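Local structure of aminofutalosine deaminase (Helicobacter pylori, 7LKK) at residues L296-R304 against L339-L347; Q115-L126 against I141-L151. The protein catalyses the hydrolytic deamination of aminofutalosine in the menaquinone pathway, with an iron ion bound in its active site. All coordinates share one frame; numbering follows the deposited sequence.

Interaction 1: L296-R304 against L339-L347; sequences LITCPFSNR and LDELRAFLL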
ATOM      1  N   LEU A 296      14.292  10.126  14.418  1.00 20.37           N
ATOM      2  CA  LEU A 296      14.227   9.665  13.038  1.00 20.86           C
ATOM      3  C   LEU A 296      12.780   9.644  12.558  1.00 19.82           C
ATOM      4  O   LEU A 296      11.904   9.082  13.222  1.00 15.87           O
ATOM      5  CB  LEU A 296      14.844   8.274  12.906  1.00 20.37           C
ATOM      6  CG  LEU A 296      16.330   8.145  13.244  1.00 24.05           C
ATOM      7  CD1 LEU A 296      16.855   6.794  12.791  1.00 23.66           C
ATOM      8  CD2 LEU A 296      17.131   9.273  12.611  1.00 16.47           C
ATOM      9  N   ILE A 297      12.536  10.257  11.403  1.00 13.11           N
ATOM     10  CA  ILE A 297      11.223  10.272  10.769  1.00 17.60           C
ATOM     11  C   ILE A 297      11.322   9.487   9.471  1.00 17.22           C
ATOM     12  O   ILE A 297      12.243   9.709   8.674  1.00 16.44           O
ATOM     13  CB  ILE A 297      10.734  11.708  10.507  1.00 19.06           C
ATOM     14  CG1 ILE A 297      10.989  12.603  11.726  1.00 18.11           C
ATOM     15  CG2 ILE A 297       9.259  11.703  10.125  1.00 19.41           C
ATOM     16  CD1 ILE A 297      10.184  12.232  12.951  1.00 20.38           C
ATOM     17  N   THR A 298      10.387   8.569   9.258  1.00 16.10           N
ATOM     18  CA  THR A 298      10.389   7.729   8.070  1.00 19.22           C
ATOM     19  C   THR A 298       9.121   7.961   7.257  1.00 18.18           C
ATOM     20  O   THR A 298       8.026   8.091   7.812  1.00 21.43           O
ATOM     21  CB  THR A 298      10.542   6.244   8.441  1.00 20.74           C
ATOM     22  OG1 THR A 298      10.719   5.467   7.251  1.00 17.57           O
ATOM     23  CG2 THR A 298       9.333   5.733   9.224  1.00 20.01           C
ATOM     24  N   CYS A 299       9.282   8.038   5.937  1.00 17.86           N
ATOM     25  CA  CYS A 299       8.179   8.287   5.009  1.00 16.93           C
ATOM     26  C   CYS A 299       8.194   7.186   3.961  1.00 15.73           C
ATOM     27  O   CYS A 299       8.833   7.325   2.907  1.00 16.59           O
ATOM     28  CB  CYS A 299       8.296   9.672   4.374  1.00 19.03           C
ATOM     29  SG  CYS A 299       8.487  11.034   5.561  1.00 20.25           S
ATOM     30  N   PRO A 300       7.495   6.071   4.207  1.00 13.40           N
ATOM     31  CA  PRO A 300       7.639   4.900   3.319  1.00 16.38           C
ATOM     32  C   PRO A 300       7.227   5.143   1.873  1.00 14.64           C
ATOM     33  O   PRO A 300       7.927   4.689   0.960  1.00 14.30           O
ATOM     34  CB  PRO A 300       6.753   3.833   3.988  1.00 16.34           C
ATOM     35  CG  PRO A 300       5.901   4.559   4.972  1.00 13.42           C
ATOM     36  CD  PRO A 300       6.667   5.778   5.391  1.00 21.02           C
ATOM     37  N   PHE A 301       6.103   5.821   1.629  1.00 13.74           N
ATOM     38  CA  PHE A 301       5.655   5.986   0.249  1.00 16.44           C
ATOM     39  C   PHE A 301       6.557   6.948  -0.514  1.00 18.90           C
ATOM     40  O   PHE A 301       6.908   6.692  -1.672  1.00 17.44           O
ATOM     41  CB  PHE A 301       4.202   6.463   0.210  1.00 18.87           C
ATOM     42  CG  PHE A 301       3.447   6.000  -1.006  1.00 23.75           C
ATOM     43  CD1 PHE A 301       3.501   6.720  -2.189  1.00 20.28           C
ATOM     44  CD2 PHE A 301       2.690   4.840  -0.969  1.00 23.93           C
ATOM     45  CE1 PHE A 301       2.810   6.296  -3.310  1.00 23.84           C
ATOM     46  CE2 PHE A 301       1.996   4.408  -2.088  1.00 28.52           C
ATOM     47  CZ  PHE A 301       2.057   5.136  -3.260  1.00 22.45           C
ATOM     48  N   SER A 302       6.949   8.054   0.120  1.00 18.39           N
ATOM     49  CA  SER A 302       7.881   8.981  -0.513  1.00 17.28           C
ATOM     50  C   SER A 302       9.208   8.303  -0.829  1.00 20.34           C
ATOM     51  O   SER A 302       9.770   8.500  -1.914  1.00 17.75           O
ATOM     52  CB  SER A 302       8.097  10.199   0.385  1.00 18.54           C
ATOM     53  OG  SER A 302       9.167  10.996  -0.087  1.00 21.35           O
ATOM     54  N   ASN A 303       9.723   7.496   0.105  1.00 17.45           N
ATOM     55  CA  ASN A 303      10.977   6.788  -0.132  1.00 18.55           C
ATOM     56  C   ASN A 303      10.870   5.857  -1.333  1.00 19.01           C
ATOM     57  O   ASN A 303      11.826   5.714  -2.105  1.00 18.93           O
ATOM     58  CB  ASN A 303      11.379   5.992   1.109  1.00 17.16           C
ATOM     59  CG  ASN A 303      11.779   6.872   2.276  1.00 21.60           C
ATOM     60  OD1 ASN A 303      11.979   8.080   2.131  1.00 22.74           O
ATOM     61  ND2 ASN A 303      11.900   6.264   3.449  1.00 14.93           N
ATOM     62  N   ARG A 304       9.720   5.197  -1.495  1.00 18.21           N
ATOM     63  CA  ARG A 304       9.537   4.294  -2.629  1.00 16.45           C
ATOM     64  C   ARG A 304       9.456   5.059  -3.943  1.00 16.23           C
ATOM     65  O   ARG A 304       9.954   4.589  -4.973  1.00 19.60           O
ATOM     66  CB  ARG A 304       8.282   3.447  -2.436  1.00 18.84           C
ATOM     67  CG  ARG A 304       8.094   2.361  -3.491  1.00 17.12           C
ATOM     68  CD  ARG A 304       9.232   1.356  -3.446  1.00 18.85           C
ATOM     69  NE  ARG A 304       9.167   0.386  -4.536  1.00 22.85           N
ATOM     70  CZ  ARG A 304       9.970   0.395  -5.594  1.00 24.00           C
ATOM     71  NH1 ARG A 304      10.904   1.330  -5.713  1.00 20.84           N
ATOM     72  NH2 ARG A 304       9.841  -0.531  -6.535  1.00 26.38           N
ATOM     73  N   LEU A 339      -3.283   6.786   7.964  1.00 20.67           N
ATOM     74  CA  LEU A 339      -3.623   5.365   7.949  1.00 19.84           C
ATOM     75  C   LEU A 339      -3.163   4.701   6.655  1.00 17.51           C
ATOM     76  O   LEU A 339      -2.674   3.565   6.676  1.00 18.81           O
ATOM     77  CB  LEU A 339      -5.127   5.189   8.145  1.00 21.09           C
ATOM     78  CG  LEU A 339      -5.650   5.575   9.533  1.00 21.80           C
ATOM     79  CD1 LEU A 339      -7.161   5.725   9.525  1.00 23.71           C
ATOM     80  CD2 LEU A 339      -5.218   4.552  10.568  1.00 21.29           C
ATOM     81  N   ASP A 340      -3.311   5.394   5.523  1.00 17.42           N
ATOM     82  CA  ASP A 340      -2.758   4.888   4.270  1.00 16.76           C
ATOM     83  C   ASP A 340      -1.243   4.752   4.359  1.00 18.52           C
ATOM     84  O   ASP A 340      -0.672   3.761   3.890  1.00 21.02           O
ATOM     85  CB  ASP A 340      -3.138   5.812   3.111  1.00 19.91           C
ATOM     86  CG  ASP A 340      -4.604   5.711   2.734  1.00 19.85           C
ATOM     87  OD1 ASP A 340      -5.304   4.831   3.270  1.00 23.95           O
ATOM     88  OD2 ASP A 340      -5.057   6.520   1.895  1.00 25.89           O
ATOM     89  N   GLU A 341      -0.579   5.739   4.968  1.00 20.00           N
ATOM     90  CA  GLU A 341       0.873   5.687   5.110  1.00 18.59           C
ATOM     91  C   GLU A 341       1.299   4.520   5.989  1.00 18.22           C
ATOM     92  O   GLU A 341       2.323   3.876   5.726  1.00 16.41           O
ATOM     93  CB  GLU A 341       1.390   7.004   5.692  1.00 23.04           C
ATOM     94  CG  GLU A 341       2.878   7.232   5.491  1.00 21.29           C
ATOM     95  CD  GLU A 341       3.238   7.456   4.037  1.00 21.16           C
ATOM     96  OE1 GLU A 341       2.372   7.934   3.274  1.00 22.83           O
ATOM     97  OE2 GLU A 341       4.387   7.151   3.653  1.00 23.46           O
ATOM     98  N   LEU A 342       0.531   4.234   7.042  1.00 17.44           N
ATOM     99  CA  LEU A 342       0.874   3.130   7.930  1.00 17.71           C
ATOM    100  C   LEU A 342       0.731   1.786   7.226  1.00 13.24           C
ATOM    101  O   LEU A 342       1.543   0.879   7.440  1.00 15.18           O
ATOM    102  CB  LEU A 342       0.007   3.181   9.188  1.00 15.25           C
ATOM    103  CG  LEU A 342       0.267   4.401  10.077  1.00 18.20           C
ATOM    104  CD1 LEU A 342      -0.706   4.448  11.249  1.00 19.59           C
ATOM    105  CD2 LEU A 342       1.711   4.414  10.561  1.00 19.17           C
ATOM    106  N   ARG A 343      -0.287   1.640   6.375  1.00 14.45           N
ATOM    107  CA  ARG A 343      -0.418   0.411   5.599  1.00 16.51           C
ATOM    108  C   ARG A 343       0.711   0.278   4.584  1.00 18.22           C
ATOM    109  O   ARG A 343       1.218  -0.827   4.355  1.00 16.22           O
ATOM    110  CB  ARG A 343      -1.780   0.364   4.907  1.00 19.40           C
ATOM    111  CG  ARG A 343      -2.925  -0.000   5.842  1.00 19.03           C
ATOM    112  CD  ARG A 343      -4.240  -0.116   5.096  1.00 18.58           C
ATOM    113  NE  ARG A 343      -4.806   1.189   4.770  1.00 18.27           N
ATOM    114  CZ  ARG A 343      -5.593   1.889   5.582  1.00 21.30           C
ATOM    115  NH1 ARG A 343      -5.909   1.412   6.781  1.00 19.87           N
ATOM    116  NH2 ARG A 343      -6.061   3.068   5.196  1.00 23.42           N
ATOM    117  N   ALA A 344       1.120   1.389   3.964  1.00 18.46           N
ATOM    118  CA  ALA A 344       2.295   1.347   3.101  1.00 16.02           C
ATOM    119  C   ALA A 344       3.527   0.944   3.898  1.00 15.68           C
ATOM    120  O   ALA A 344       4.373   0.183   3.412  1.00 15.48           O
ATOM    121  CB  ALA A 344       2.510   2.704   2.427  1.00 16.87           C
ATOM    122  N   PHE A 345       3.630   1.439   5.134  1.00 15.02           N
ATOM    123  CA  PHE A 345       4.728   1.075   6.023  1.00 16.07           C
ATOM    124  C   PHE A 345       4.760  -0.430   6.270  1.00 18.13           C
ATOM    125  O   PHE A 345       5.830  -1.051   6.241  1.00 17.20           O
ATOM    126  CB  PHE A 345       4.578   1.853   7.335  1.00 16.60           C
ATOM    127  CG  PHE A 345       5.681   1.625   8.329  1.00 16.29           C
ATOM    128  CD1 PHE A 345       6.913   2.241   8.178  1.00 17.59           C
ATOM    129  CD2 PHE A 345       5.468   0.827   9.445  1.00 19.68           C
ATOM    130  CE1 PHE A 345       7.923   2.045   9.108  1.00 17.67           C
ATOM    131  CE2 PHE A 345       6.470   0.626  10.374  1.00 17.76           C
ATOM    132  CZ  PHE A 345       7.700   1.236  10.206  1.00 21.05           C
ATOM    133  N   LEU A 346       3.593  -1.035   6.503  1.00 16.79           N
ATOM    134  CA  LEU A 346       3.535  -2.480   6.707  1.00 16.68           C
ATOM    135  C   LEU A 346       4.014  -3.232   5.471  1.00 19.60           C
ATOM    136  O   LEU A 346       4.654  -4.283   5.584  1.00 18.36           O
ATOM    137  CB  LEU A 346       2.114  -2.901   7.077  1.00 18.92           C
ATOM    138  CG  LEU A 346       1.540  -2.326   8.373  1.00 18.30           C
ATOM    139  CD1 LEU A 346       0.116  -2.826   8.595  1.00 18.85           C
ATOM    140  CD2 LEU A 346       2.428  -2.669   9.567  1.00 18.27           C
ATOM    141  N   LEU A 347       3.720  -2.703   4.281  1.00 19.49           N
ATOM    142  CA  LEU A 347       4.119  -3.358   3.043  1.00 18.07           C
ATOM    143  C   LEU A 347       5.589  -3.151   2.708  1.00 21.10           C
ATOM    144  O   LEU A 347       6.146  -3.929   1.927  1.00 21.49           O
ATOM    145  CB  LEU A 347       3.260  -2.849   1.883  1.00 20.22           C
ATOM    146  CG  LEU A 347       1.768  -3.174   1.947  1.00 20.73           C
ATOM    147  CD1 LEU A 347       1.009  -2.389   0.892  1.00 22.89           C
ATOM    148  CD2 LEU A 347       1.540  -4.669   1.777  1.00 20.50           C
TER
HETATM  149  O   HOH W   1       5.733   9.042   2.487  1.00 22.97           O

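Interaction 2: Q115-L126 against I141-L151; sequences QGAIQNAIMAQL and IEVNLLKESPL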
ATOM      1  N   GLN A 115      -4.830  27.325  -1.710  1.00 34.75           N
ATOM      2  CA  GLN A 115      -5.640  27.206  -0.499  1.00 36.12           C
ATOM      3  C   GLN A 115      -6.629  26.048  -0.582  1.00 36.33           C
ATOM      4  O   GLN A 115      -6.893  25.380   0.425  1.00 35.61           O
ATOM      5  CB  GLN A 115      -6.367  28.523  -0.232  1.00 32.85           C
ATOM      6  CG  GLN A 115      -5.440  29.730  -0.156  1.00 29.61           C
ATOM      7  CD  GLN A 115      -4.331  29.559   0.867  1.00 33.17           C
ATOM      8  OE1 GLN A 115      -3.196  29.225   0.522  1.00 33.32           O
ATOM      9  NE2 GLN A 115      -4.654  29.793   2.134  1.00 31.23           N
ATOM     10  N   GLY A 116      -7.188  25.796  -1.768  1.00 35.24           N
ATOM     11  CA  GLY A 116      -8.145  24.708  -1.905  1.00 35.80           C
ATOM     12  C   GLY A 116      -7.544  23.358  -1.561  1.00 35.55           C
ATOM     13  O   GLY A 116      -8.136  22.568  -0.822  1.00 33.14           O
ATOM     14  N   ALA A 117      -6.354  23.078  -2.096  1.00 30.11           N
ATOM     15  CA  ALA A 117      -5.696  21.810  -1.805  1.00 31.51           C
ATOM     16  C   ALA A 117      -5.246  21.723  -0.351  1.00 29.91           C
ATOM     17  O   ALA A 117      -5.229  20.629   0.225  1.00 28.94           O
ATOM     18  CB  ALA A 117      -4.511  21.608  -2.746  1.00 29.44           C
ATOM     19  N   ILE A 118      -4.880  22.854   0.258  1.00 31.21           N
ATOM     20  CA  ILE A 118      -4.430  22.840   1.647  1.00 30.93           C
ATOM     21  C   ILE A 118      -5.589  22.520   2.585  1.00 34.63           C
ATOM     22  O   ILE A 118      -5.434  21.767   3.554  1.00 29.79           O
ATOM     23  CB  ILE A 118      -3.759  24.178   2.009  1.00 29.61           C
ATOM     24  CG1 ILE A 118      -2.471  24.366   1.206  1.00 33.85           C
ATOM     25  CG2 ILE A 118      -3.451  24.240   3.498  1.00 25.50           C
ATOM     26  CD1 ILE A 118      -1.814  25.709   1.424  1.00 32.30           C
ATOM     27  N   GLN A 119      -6.768  23.090   2.320  1.00 36.86           N
ATOM     28  CA  GLN A 119      -7.939  22.764   3.130  1.00 33.98           C
ATOM     29  C   GLN A 119      -8.314  21.294   2.992  1.00 32.70           C
ATOM     30  O   GLN A 119      -8.635  20.633   3.986  1.00 33.03           O
ATOM     31  CB  GLN A 119      -9.120  23.643   2.727  1.00 35.14           C
ATOM     32  CG  GLN A 119      -9.036  25.083   3.195  1.00 38.18           C
ATOM     33  CD  GLN A 119     -10.028  25.978   2.478  1.00 46.61           C
ATOM     34  OE1 GLN A 119     -11.128  25.549   2.126  1.00 47.06           O
ATOM     35  NE2 GLN A 119      -9.644  27.230   2.254  1.00 39.43           N
ATOM     36  N   ASN A 120      -8.288  20.769   1.762  1.00 31.87           N
ATOM     37  CA  ASN A 120      -8.516  19.340   1.555  1.00 35.59           C
ATOM     38  C   ASN A 120      -7.465  18.499   2.271  1.00 34.51           C
ATOM     39  O   ASN A 120      -7.786  17.452   2.847  1.00 33.35           O
ATOM     40  CB  ASN A 120      -8.521  19.021   0.061  1.00 33.31           C
ATOM     41  CG  ASN A 120      -9.762  19.530  -0.639  1.00 39.85           C
ATOM     42  OD1 ASN A 120     -10.787  19.782  -0.007  1.00 46.18           O
ATOM     43  ND2 ASN A 120      -9.676  19.684  -1.955  1.00 37.81           N
ATOM     44  N   ALA A 121      -6.205  18.948   2.253  1.00 29.27           N
ATOM     45  CA  ALA A 121      -5.144  18.226   2.949  1.00 27.95           C
ATOM     46  C   ALA A 121      -5.383  18.229   4.450  1.00 27.20           C
ATOM     47  O   ALA A 121      -5.181  17.214   5.126  1.00 30.36           O
ATOM     48  CB  ALA A 121      -3.787  18.852   2.629  1.00 29.13           C
ATOM     49  N   ILE A 122      -5.811  19.370   4.985  1.00 29.86           N
ATOM     50  CA  ILE A 122      -6.091  19.461   6.411  1.00 28.49           C
ATOM     51  C   ILE A 122      -7.201  18.500   6.752  1.00 30.50           C
ATOM     52  O   ILE A 122      -7.204  17.847   7.814  1.00 24.57           O
ATOM     53  CB  ILE A 122      -6.492  20.900   6.788  1.00 28.40           C
ATOM     54  CG1 ILE A 122      -5.267  21.791   6.862  1.00 29.51           C
ATOM     55  CG2 ILE A 122      -7.296  20.928   8.101  1.00 26.80           C
ATOM     56  CD1 ILE A 122      -5.595  23.249   6.885  1.00 28.25           C
ATOM     57  N   MET A 123      -8.205  18.436   5.876  1.00 32.07           N
ATOM     58  CA  MET A 123      -9.346  17.686   6.330  1.00 29.33           C
ATOM     59  C   MET A 123      -9.049  16.191   6.253  1.00 26.36           C
ATOM     60  O   MET A 123      -9.600  15.406   7.033  1.00 25.92           O
ATOM     61  CB  MET A 123     -10.610  18.037   5.541  1.00 36.90           C
ATOM     62  CG  MET A 123     -11.636  18.862   6.369  1.00 51.32           C
ATOM     63  SD  MET A 123     -13.252  18.793   5.493  1.00 83.65           S
ATOM     64  CE  MET A 123     -13.137  19.611   3.913  1.00 56.52           C
ATOM     65  N   ALA A 124      -8.226  15.798   5.278  1.00 25.92           N
ATOM     66  CA  ALA A 124      -7.715  14.429   5.160  1.00 27.44           C
ATOM     67  C   ALA A 124      -6.946  13.995   6.411  1.00 27.99           C
ATOM     68  O   ALA A 124      -7.009  12.825   6.815  1.00 28.04           O
ATOM     69  CB  ALA A 124      -6.782  14.302   3.944  1.00 27.02           C
ATOM     70  N   GLN A 125      -6.181  14.912   7.016  1.00 24.17           N
ATOM     71  CA  GLN A 125      -5.520  14.622   8.291  1.00 24.27           C
ATOM     72  C   GLN A 125      -6.546  14.311   9.377  1.00 24.47           C
ATOM     73  O   GLN A 125      -6.512  13.246  10.009  1.00 24.57           O
ATOM     74  CB  GLN A 125      -4.647  15.811   8.711  1.00 30.97           C
ATOM     75  CG  GLN A 125      -3.564  16.176   7.710  1.00 33.01           C
ATOM     76  CD  GLN A 125      -2.514  15.095   7.587  1.00 30.10           C
ATOM     77  OE1 GLN A 125      -1.599  15.004   8.409  1.00 31.51           O
ATOM     78  NE2 GLN A 125      -2.634  14.271   6.557  1.00 30.47           N
ATOM     79  N   LEU A 126      -7.485  15.235   9.591  1.00 24.56           N
ATOM     80  CA  LEU A 126      -8.445  15.097  10.682  1.00 25.07           C
ATOM     81  C   LEU A 126      -9.281  13.831  10.539  1.00 25.58           C
ATOM     82  O   LEU A 126      -9.479  13.094  11.511  1.00 21.41           O
ATOM     83  CB  LEU A 126      -9.341  16.333  10.740  1.00 27.80           C
ATOM     84  CG  LEU A 126      -8.659  17.633  11.168  1.00 22.65           C
ATOM     85  CD1 LEU A 126      -9.482  18.832  10.727  1.00 27.76           C
ATOM     86  CD2 LEU A 126      -8.438  17.650  12.671  1.00 21.75           C
ATOM     87  N   ILE A 141       2.535  29.897   3.540  1.00 30.88           N
ATOM     88  CA  ILE A 141       1.270  30.043   2.827  1.00 30.85           C
ATOM     89  C   ILE A 141       0.172  29.186   3.453  1.00 32.63           C
ATOM     90  O   ILE A 141      -1.016  29.504   3.320  1.00 33.99           O
ATOM     91  CB  ILE A 141       1.480  29.720   1.333  1.00 32.52           C
ATOM     92  CG1 ILE A 141       2.423  30.746   0.703  1.00 33.50           C
ATOM     93  CG2 ILE A 141       0.163  29.713   0.567  1.00 39.11           C
ATOM     94  CD1 ILE A 141       2.782  30.446  -0.734  1.00 39.51           C
ATOM     95  N   GLU A 142       0.537  28.127   4.169  1.00 30.78           N
ATOM     96  CA  GLU A 142      -0.438  27.240   4.790  1.00 33.62           C
ATOM     97  C   GLU A 142      -0.760  27.610   6.231  1.00 28.40           C
ATOM     98  O   GLU A 142      -1.668  27.010   6.815  1.00 30.95           O
ATOM     99  CB  GLU A 142       0.065  25.793   4.745  1.00 27.12           C
ATOM    100  CG  GLU A 142       1.138  25.490   5.779  1.00 26.83           C
ATOM    101  CD  GLU A 142       2.534  25.791   5.273  1.00 30.63           C
ATOM    102  OE1 GLU A 142       3.279  24.832   4.981  1.00 30.51           O
ATOM    103  OE2 GLU A 142       2.885  26.986   5.163  1.00 29.57           O
ATOM    104  N   VAL A 143      -0.041  28.573   6.815  1.00 31.43           N
ATOM    105  CA  VAL A 143      -0.152  28.836   8.250  1.00 32.74           C
ATOM    106  C   VAL A 143      -1.551  29.325   8.613  1.00 32.98           C
ATOM    107  O   VAL A 143      -2.120  28.915   9.631  1.00 29.39           O
ATOM    108  CB  VAL A 143       0.930  29.838   8.693  1.00 32.06           C
ATOM    109  CG1 VAL A 143       0.727  30.236  10.148  1.00 27.82           C
ATOM    110  CG2 VAL A 143       2.314  29.241   8.493  1.00 29.93           C
ATOM    111  N   ASN A 144      -2.119  30.220   7.799  1.00 33.33           N
ATOM    112  CA  ASN A 144      -3.424  30.797   8.118  1.00 31.10           C
ATOM    113  C   ASN A 144      -4.491  29.718   8.254  1.00 32.21           C
ATOM    114  O   ASN A 144      -5.255  29.700   9.227  1.00 32.31           O
ATOM    115  CB  ASN A 144      -3.819  31.819   7.053  1.00 35.15           C
ATOM    116  CG  ASN A 144      -3.109  33.147   7.230  1.00 40.95           C
ATOM    117  OD1 ASN A 144      -2.526  33.416   8.281  1.00 38.18           O
ATOM    118  ND2 ASN A 144      -3.149  33.984   6.199  1.00 46.07           N
ATOM    119  N   LEU A 145      -4.565  28.811   7.279  1.00 32.82           N
ATOM    120  CA  LEU A 145      -5.559  27.744   7.339  1.00 30.43           C
ATOM    121  C   LEU A 145      -5.302  26.816   8.520  1.00 30.78           C
ATOM    122  O   LEU A 145      -6.245  26.357   9.175  1.00 30.94           O
ATOM    123  CB  LEU A 145      -5.562  26.965   6.024  1.00 30.06           C
ATOM    124  CG  LEU A 145      -6.110  27.738   4.823  1.00 33.82           C
ATOM    125  CD1 LEU A 145      -5.941  26.940   3.541  1.00 34.86           C
ATOM    126  CD2 LEU A 145      -7.571  28.096   5.046  1.00 37.47           C
ATOM    127  N   LEU A 146      -4.031  26.529   8.806  1.00 31.18           N
ATOM    128  CA  LEU A 146      -3.688  25.708   9.964  1.00 32.18           C
ATOM    129  C   LEU A 146      -4.191  26.332  11.262  1.00 31.03           C
ATOM    130  O   LEU A 146      -4.738  25.636  12.125  1.00 27.09           O
ATOM    131  CB  LEU A 146      -2.174  25.496  10.029  1.00 31.01           C
ATOM    132  CG  LEU A 146      -1.574  24.408   9.141  1.00 33.91           C
ATOM    133  CD1 LEU A 146      -0.066  24.336   9.333  1.00 30.25           C
ATOM    134  CD2 LEU A 146      -2.219  23.060   9.429  1.00 31.22           C
ATOM    135  N   LYS A 147      -3.994  27.645  11.428  1.00 33.21           N
ATOM    136  CA  LYS A 147      -4.380  28.295  12.679  1.00 31.79           C
ATOM    137  C   LYS A 147      -5.878  28.193  12.952  1.00 32.71           C
ATOM    138  O   LYS A 147      -6.283  27.920  14.089  1.00 31.69           O
ATOM    139  CB  LYS A 147      -3.941  29.760  12.662  1.00 36.55           C
ATOM    140  CG  LYS A 147      -2.450  29.959  12.881  1.00 34.67           C
ATOM    141  CD  LYS A 147      -2.145  31.356  13.404  1.00 36.40           C
ATOM    142  CE  LYS A 147      -2.879  31.623  14.708  1.00 34.44           C
ATOM    143  NZ  LYS A 147      -2.338  32.811  15.423  1.00 42.43           N
ATOM    144  N   GLU A 148      -6.721  28.400  11.940  1.00 33.27           N
ATOM    145  CA  GLU A 148      -8.156  28.265  12.168  1.00 36.88           C
ATOM    146  C   GLU A 148      -8.651  26.833  12.010  1.00 33.77           C
ATOM    147  O   GLU A 148      -9.864  26.605  12.020  1.00 37.52           O
ATOM    148  CB  GLU A 148      -8.969  29.222  11.289  1.00 38.37           C
ATOM    149  CG  GLU A 148      -8.419  29.586   9.938  1.00 44.64           C
ATOM    150  CD  GLU A 148      -9.366  30.521   9.204  1.00 54.19           C
ATOM    151  OE1 GLU A 148     -10.449  30.063   8.782  1.00 55.84           O
ATOM    152  OE2 GLU A 148      -9.042  31.721   9.080  1.00 54.56           O
ATOM    153  N   SER A 149      -7.749  25.876  11.846  0.77 30.67           N
ATOM    154  CA  SER A 149      -8.116  24.477  11.972  0.77 30.62           C
ATOM    155  C   SER A 149      -7.956  24.039  13.420  0.77 29.69           C
ATOM    156  O   SER A 149      -7.240  24.673  14.197  0.77 30.09           O
ATOM    157  CB  SER A 149      -7.241  23.618  11.061  0.77 30.87           C
ATOM    158  OG  SER A 149      -5.985  23.355  11.661  0.77 29.41           O
ATOM    159  N   PRO A 150      -8.634  22.961  13.832  1.00 31.41           N
ATOM    160  CA  PRO A 150      -8.441  22.452  15.198  1.00 28.13           C
ATOM    161  C   PRO A 150      -7.144  21.682  15.395  1.00 24.34           C
ATOM    162  O   PRO A 150      -6.885  21.221  16.511  1.00 26.54           O
ATOM    163  CB  PRO A 150      -9.658  21.535  15.399  1.00 28.86           C
ATOM    164  CG  PRO A 150     -10.044  21.114  14.035  1.00 26.91           C
ATOM    165  CD  PRO A 150      -9.721  22.266  13.124  1.00 29.67           C
ATOM    166  N   LEU A 151      -6.322  21.546  14.356  1.00 28.99           N
ATOM    167  CA  LEU A 151      -5.083  20.788  14.455  1.00 26.69           C
ATOM    168  C   LEU A 151      -4.069  21.485  15.355  1.00 25.06           C
ATOM    169  O   LEU A 151      -3.947  22.714  15.348  1.00 26.68           O
ATOM    170  CB  LEU A 151      -4.474  20.591  13.066  1.00 27.83           C
ATOM    171  CG  LEU A 151      -5.059  19.506  12.164  1.00 29.44           C
ATOM    172  CD1 LEU A 151      -4.533  19.663  10.744  1.00 30.33           C
ATOM    173  CD2 LEU A 151      -4.729  18.128  12.710  1.00 25.30           C
TER

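Interaction 1: L296-R304 against L339-L347
E341 reaches P300 and F301 with CG turned anti to the backbone N (chi1 -162°) and the chain then bent sharply at chi2 (68°), which carries the carboxylate to the first turn of helix 300-305. There E341 OE2 accepts from F301 N at 3.0 Å, nearly straight at 171°; the N-H comes in on the syn side, somewhat out of the carboxylate plane. E341 OE2 also accepts from a water at 2.6 Å, and that water accepts from S302 N at 2.8 Å, so two amides at the start of the helix are served by one oxygen. P300 offers no N-H, and its CD simply packs 3.2 Å from E341 OE2. The other oxygen, OE1, is held by N333. Sitting at a helix N terminus probably stabilises the negative charge of this buried carboxylate.

Apolar groups close the flanks. P300 CG lies 3.8 Å from F345 CB, at the edge of the ring and near its plane, while T298 CG2 approaches F345 CE1 obliquely at 4.0 Å. On the other flank, A344 CB meets the edge of the F301 ring, 4.0 Å from F301 CD2. The turn follows directly on the C-terminal end of strand 294-298, where TIM-barrel metallohydrolases carry their active sites, and S302 OG bonds D328, an iron ligand.

Interaction 2: Q115-L126 against I141-L151
Helix 115-126 and the short helix 143-147 run in broadly the same direction, their axes crossing at -36° and 10.1 Å apart at closest approach, with I118 level with E142 and I122 with L146. L145 is the knob of the interface, its side chain set in the hole formed by Q115, I118, Q119 and I122. L145 CD1 rests 3.4 Å from Q115 NE2 and also touches I118 and Q119, while L145 CD2 lies 3.6 Å from Q119 NE2. These are van der Waals contacts, in which the glutamine chains lie alongside the leucine. Q115 also puts OE1 3.4 Å from I141 CG2.

Deeper in, I122 has CG1 beside its backbone N and runs on extended (chi2 166°), which brings CD1 to 3.8 Å from L145 CB; the other branch, CG2, meets L151 CD1 at 4.0 Å. I118, also extended, crosses E142 at about a right angle, its CD1 3.8 Å from E142 CB. At the far end L126 CD2 touches L151 CD2 at 3.7 Å, and P150 CG packs against both methyls of L126.

The two helical segments flank strand 130-137 in the chain, as outer helices of a TIM-barrel fold do. Q125 and L146 face that strand, Q125 with its OE1 bonded to N77 of strand 69-80. L126 and P150 both lean on L417 of strand 414-417, and V143 turns to L187 of strand 187-193.

From the N terminus, interaction 2 comes first: helix 115-127 leads into strand 130-137, and the chain returns to that helix with 141-151 before entering strand 152-159. Interaction 1 opens much later and closes a loop that contains strand 323-325. The two closures are in series, neither nested nor crossed. The centres of interactions 1 and 2 lie 22 Å apart, their nearest atoms about 7 Å. Neighbouring residues span part of the gap: L339 N bonds S128 OG, and Q125 packs on L336. Interaction 2 pairs two successive helical segments flanking strand 130-137, and interaction 1 joins the end of strand 294-298 and its helix to helix 338-348, both within one TIM-barrel domain.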